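PDB 5XH8: extracellular invertase from Aspergillus kawachii, which probably cleaves the terminal beta-fructofuranosyl residue from sucrose and readily transfers it to other sugars, yielding fructooligosaccharides such as 1-kestose. Local coordinates for residues T167-Y173 with N246-V252. Sequence-based numbering, arbitrary orientation.
Sequences TAFRDPY and NFETGNV
Two successive blades of the beta-propeller meet here through their innermost strands, 168-173 and 250-252, which run nearly parallel (8°) with axes 6.9 Å apart. T167 lies opposite N246, D171 opposite T249 and Y173 opposite N251. Both D171 (phi/psi 67/52) and T249 (45/43) adopt left-handed backbone conformations; T249 thereby turns the corner between 247-248 and 250-252, its NH facing D171. D171, chi1 m, accepts T249 N on OD2 (3.0 Å), while its OD1 binds a glycerol. R170-D171-P172 is the RDP motif of GH32 enzymes, whose aspartate is regarded as the transition-state stabiliser; the glycerol is consistent with such a site. Long and cationic, R170 spans the gap: NH2 forms a salt bridge to E248 OE2 (2.8 Å), and NH1 pairs with E134. A water joins R170 NE, D171 OD2 and E248 OE2, while Y319 holds E248 OE1. Two more waters sit between D171 O and G250 O, 2.9 and 3.0 Å from them. Flat Y173, chi1 t, offers its ring face to N251 CA (CH-pi, 3.6 Å to the centroid), its OH bonding G323 O. At the opposite end, compact T167 donates OG1 to N246 OD1 (2.7 Å).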
ATOM      1  N   THR A 167      10.327   4.159  13.097  1.00 23.32           N
ATOM      2  CA  THR A 167      10.625   3.021  13.962  1.00 23.11           C
ATOM      3  C   THR A 167       9.452   2.039  14.033  1.00 23.20           C
ATOM      4  O   THR A 167       9.654   0.839  14.273  1.00 23.26           O
ATOM      5  CB  THR A 167      10.918   3.459  15.404  1.00 25.06           C
ATOM      6  OG1 THR A 167       9.934   4.406  15.844  1.00 24.36           O
ATOM      7  CG2 THR A 167      12.326   4.073  15.511  1.00 26.67           C
ATOM      8  N   ALA A 168       8.255   2.596  13.854  1.00 22.28           N
ATOM      9  CA  ALA A 168       6.972   1.942  13.982  1.00 22.56           C
ATOM     10  C   ALA A 168       5.929   2.916  13.478  1.00 23.30           C
ATOM     11  O   ALA A 168       6.134   4.148  13.531  1.00 22.45           O
ATOM     12  CB  ALA A 168       6.663   1.616  15.440  1.00 22.74           C
ATOM     13  N   PHE A 169       4.800   2.364  13.028  1.00 23.17           N
ATOM     14  CA  PHE A 169       3.702   3.148  12.486  1.00 23.29           C
ATOM     15  C   PHE A 169       2.378   2.379  12.604  1.00 21.68           C
ATOM     16  O   PHE A 169       1.882   1.807  11.631  1.00 20.16           O
ATOM     17  CB  PHE A 169       4.024   3.512  11.039  1.00 24.06           C
ATOM     18  CG  PHE A 169       3.095   4.525  10.445  1.00 24.24           C
ATOM     19  CD1 PHE A 169       3.137   5.841  10.857  1.00 25.26           C
ATOM     20  CD2 PHE A 169       2.227   4.173   9.444  1.00 25.24           C
ATOM     21  CE1 PHE A 169       2.276   6.779  10.313  1.00 25.41           C
ATOM     22  CE2 PHE A 169       1.372   5.107   8.882  1.00 25.60           C
ATOM     23  CZ  PHE A 169       1.405   6.419   9.314  1.00 24.92           C
ATOM     24  N   ARG A 170       1.801   2.373  13.807  1.00 20.79           N
ATOM     25  CA  ARG A 170       0.687   1.470  14.088  1.00 21.17           C
ATOM     26  C   ARG A 170      -0.210   1.950  15.208  1.00 21.71           C
ATOM     27  O   ARG A 170       0.050   2.999  15.815  1.00 20.63           O
ATOM     28  CB  ARG A 170       1.234   0.073  14.398  1.00 20.48           C
ATOM     29  CG  ARG A 170       2.267   0.014  15.504  1.00 20.59           C
ATOM     30  CD  ARG A 170       2.548  -1.440  15.925  1.00 20.71           C
ATOM     31  NE  ARG A 170       3.600  -1.505  16.941  1.00 21.29           N
ATOM     32  CZ  ARG A 170       4.921  -1.531  16.713  1.00 21.29           C
ATOM     33  NH1 ARG A 170       5.425  -1.582  15.472  1.00 20.84           N
ATOM     34  NH2 ARG A 170       5.764  -1.541  17.758  1.00 20.54           N
ATOM     35  N   ASP A 171      -1.257   1.164  15.459  1.00 21.30           N
ATOM     36  CA  ASP A 171      -2.179   1.334  16.587  1.00 21.02           C
ATOM     37  C   ASP A 171      -3.013   2.621  16.443  1.00 20.69           C
ATOM     38  O   ASP A 171      -3.081   3.431  17.365  1.00 20.86           O
ATOM     39  CB  ASP A 171      -1.452   1.342  17.939  1.00 22.05           C
ATOM     40  CG  ASP A 171      -0.489   0.189  18.125  1.00 22.57           C
ATOM     41  OD1 ASP A 171      -0.682  -0.879  17.512  1.00 21.89           O
ATOM     42  OD2 ASP A 171       0.481   0.385  18.916  1.00 22.10           O
ATOM     43  N   PRO A 172      -3.668   2.796  15.298  1.00 21.60           N
ATOM     44  CA  PRO A 172      -4.435   4.022  15.111  1.00 21.84           C
ATOM     45  C   PRO A 172      -5.527   4.153  16.171  1.00 22.23           C
ATOM     46  O   PRO A 172      -6.245   3.161  16.465  1.00 21.27           O
ATOM     47  CB  PRO A 172      -5.027   3.856  13.708  1.00 21.54           C
ATOM     48  CG  PRO A 172      -5.072   2.369  13.491  1.00 20.95           C
ATOM     49  CD  PRO A 172      -3.827   1.879  14.143  1.00 21.57           C
ATOM     50  N   TYR A 173      -5.612   5.356  16.748  1.00 21.38           N
ATOM     51  CA  TYR A 173      -6.585   5.681  17.791  1.00 21.18           C
ATOM     52  C   TYR A 173      -7.464   6.846  17.330  1.00 22.27           C
ATOM     53  O   TYR A 173      -7.009   8.001  17.260  1.00 23.23           O
ATOM     54  CB  TYR A 173      -5.874   6.017  19.103  1.00 22.01           C
ATOM     55  CG  TYR A 173      -6.820   6.025  20.279  1.00 21.82           C
ATOM     56  CD1 TYR A 173      -7.085   4.845  21.005  1.00 22.15           C
ATOM     57  CD2 TYR A 173      -7.491   7.183  20.648  1.00 21.94           C
ATOM     58  CE1 TYR A 173      -7.980   4.840  22.069  1.00 22.16           C
ATOM     59  CE2 TYR A 173      -8.410   7.189  21.706  1.00 23.07           C
ATOM     60  CZ  TYR A 173      -8.649   6.011  22.421  1.00 23.59           C
ATOM     61  OH  TYR A 173      -9.560   6.011  23.473  1.00 23.10           O
ATOM     62  N   ASN A 246      10.431   4.270  21.338  1.00 26.14           N
ATOM     63  CA  ASN A 246       9.262   4.155  20.459  1.00 24.65           C
ATOM     64  C   ASN A 246       8.004   4.265  21.309  1.00 23.51           C
ATOM     65  O   ASN A 246       7.985   3.753  22.411  1.00 25.01           O
ATOM     66  CB  ASN A 246       9.297   2.801  19.730  1.00 25.70           C
ATOM     67  CG  ASN A 246       8.233   2.690  18.667  1.00 25.92           C
ATOM     68  OD1 ASN A 246       8.233   3.439  17.688  1.00 26.61           O
ATOM     69  ND2 ASN A 246       7.322   1.748  18.849  1.00 25.77           N
ATOM     70  N   PHE A 247       6.984   4.964  20.816  1.00 23.70           N
ATOM     71  CA  PHE A 247       5.674   4.997  21.456  1.00 24.57           C
ATOM     72  C   PHE A 247       4.729   3.955  20.815  1.00 25.61           C
ATOM     73  O   PHE A 247       4.755   3.758  19.600  1.00 22.51           O
ATOM     74  CB  PHE A 247       4.983   6.362  21.311  1.00 26.08           C
ATOM     75  CG  PHE A 247       5.599   7.500  22.104  1.00 26.11           C
ATOM     76  CD1 PHE A 247       6.467   7.298  23.183  1.00 27.67           C
ATOM     77  CD2 PHE A 247       5.255   8.804  21.768  1.00 26.81           C
ATOM     78  CE1 PHE A 247       7.002   8.380  23.874  1.00 27.94           C
ATOM     79  CE2 PHE A 247       5.786   9.891  22.470  1.00 27.72           C
ATOM     80  CZ  PHE A 247       6.649   9.669  23.527  1.00 26.62           C
ATOM     81  N   GLU A 248       3.890   3.345  21.660  1.00 24.41           N
ATOM     82  CA  GLU A 248       2.890   2.342  21.269  1.00 24.03           C
ATOM     83  C   GLU A 248       1.542   2.707  21.905  1.00 24.27           C
ATOM     84  O   GLU A 248       1.491   3.426  22.917  1.00 23.82           O
ATOM     85  CB  GLU A 248       3.333   0.957  21.745  1.00 23.43           C
ATOM     86  CG  GLU A 248       4.674   0.489  21.148  1.00 23.41           C
ATOM     87  CD  GLU A 248       4.852  -1.005  21.247  1.00 24.66           C
ATOM     88  OE1 GLU A 248       5.253  -1.477  22.342  1.00 22.89           O
ATOM     89  OE2 GLU A 248       4.527  -1.709  20.241  1.00 23.97           O
ATOM     90  N   THR A 249       0.467   2.231  21.284  1.00 22.74           N
ATOM     91  CA  THR A 249      -0.913   2.301  21.807  1.00 23.90           C
ATOM     92  C   THR A 249      -1.327   3.661  22.387  1.00 23.85           C
ATOM     93  O   THR A 249      -1.980   3.742  23.445  1.00 22.12           O
ATOM     94  CB  THR A 249      -1.186   1.176  22.837  1.00 24.40           C
ATOM     95  OG1 THR A 249      -0.410   1.387  24.019  1.00 22.94           O
ATOM     96  CG2 THR A 249      -0.838  -0.173  22.232  1.00 24.30           C
ATOM     97  N   GLY A 250      -0.941   4.717  21.672  1.00 24.26           N
ATOM     98  CA  GLY A 250      -1.326   6.078  22.019  1.00 23.52           C
ATOM     99  C   GLY A 250      -2.835   6.217  22.028  1.00 23.73           C
ATOM    100  O   GLY A 250      -3.462   5.943  21.026  1.00 24.21           O
ATOM    101  N   ASN A 251      -3.408   6.552  23.190  1.00 23.90           N
ATOM    102  CA  ASN A 251      -4.804   6.978  23.296  1.00 22.68           C
ATOM    103  C   ASN A 251      -4.806   8.490  23.565  1.00 24.01           C
ATOM    104  O   ASN A 251      -3.950   8.970  24.287  1.00 23.65           O
ATOM    105  CB  ASN A 251      -5.481   6.357  24.504  1.00 22.91           C
ATOM    106  CG  ASN A 251      -5.587   4.845  24.447  1.00 23.05           C
ATOM    107  OD1 ASN A 251      -4.792   4.122  23.835  1.00 25.95           O
ATOM    108  ND2 ASN A 251      -6.544   4.378  25.138  1.00 21.34           N
ATOM    109  N   VAL A 252      -5.828   9.197  23.086  1.00 24.85           N
ATOM    110  CA  VAL A 252      -6.012  10.634  23.337  1.00 25.02           C
ATOM    111  C   VAL A 252      -7.464  10.858  23.764  1.00 24.40           C
ATOM    112  O   VAL A 252      -8.412  10.306  23.174  1.00 22.94           O
ATOM    113  CB  VAL A 252      -5.696  11.482  22.083  1.00 26.25           C
ATOM    114  CG1 VAL A 252      -5.862  12.971  22.371  1.00 27.62           C
ATOM    115  CG2 VAL A 252      -4.277  11.223  21.624  1.00 26.78           C
TER
HETATM  116  O   HOH W   1       1.928  -1.711  19.389  1.00 20.69           O
HETATM  117  O   HOH W   2      -1.813   5.790  18.583  1.00 21.05           O
HETATM  118  O   HOH W   3      -3.759   3.077  20.147  1.00 24.76           O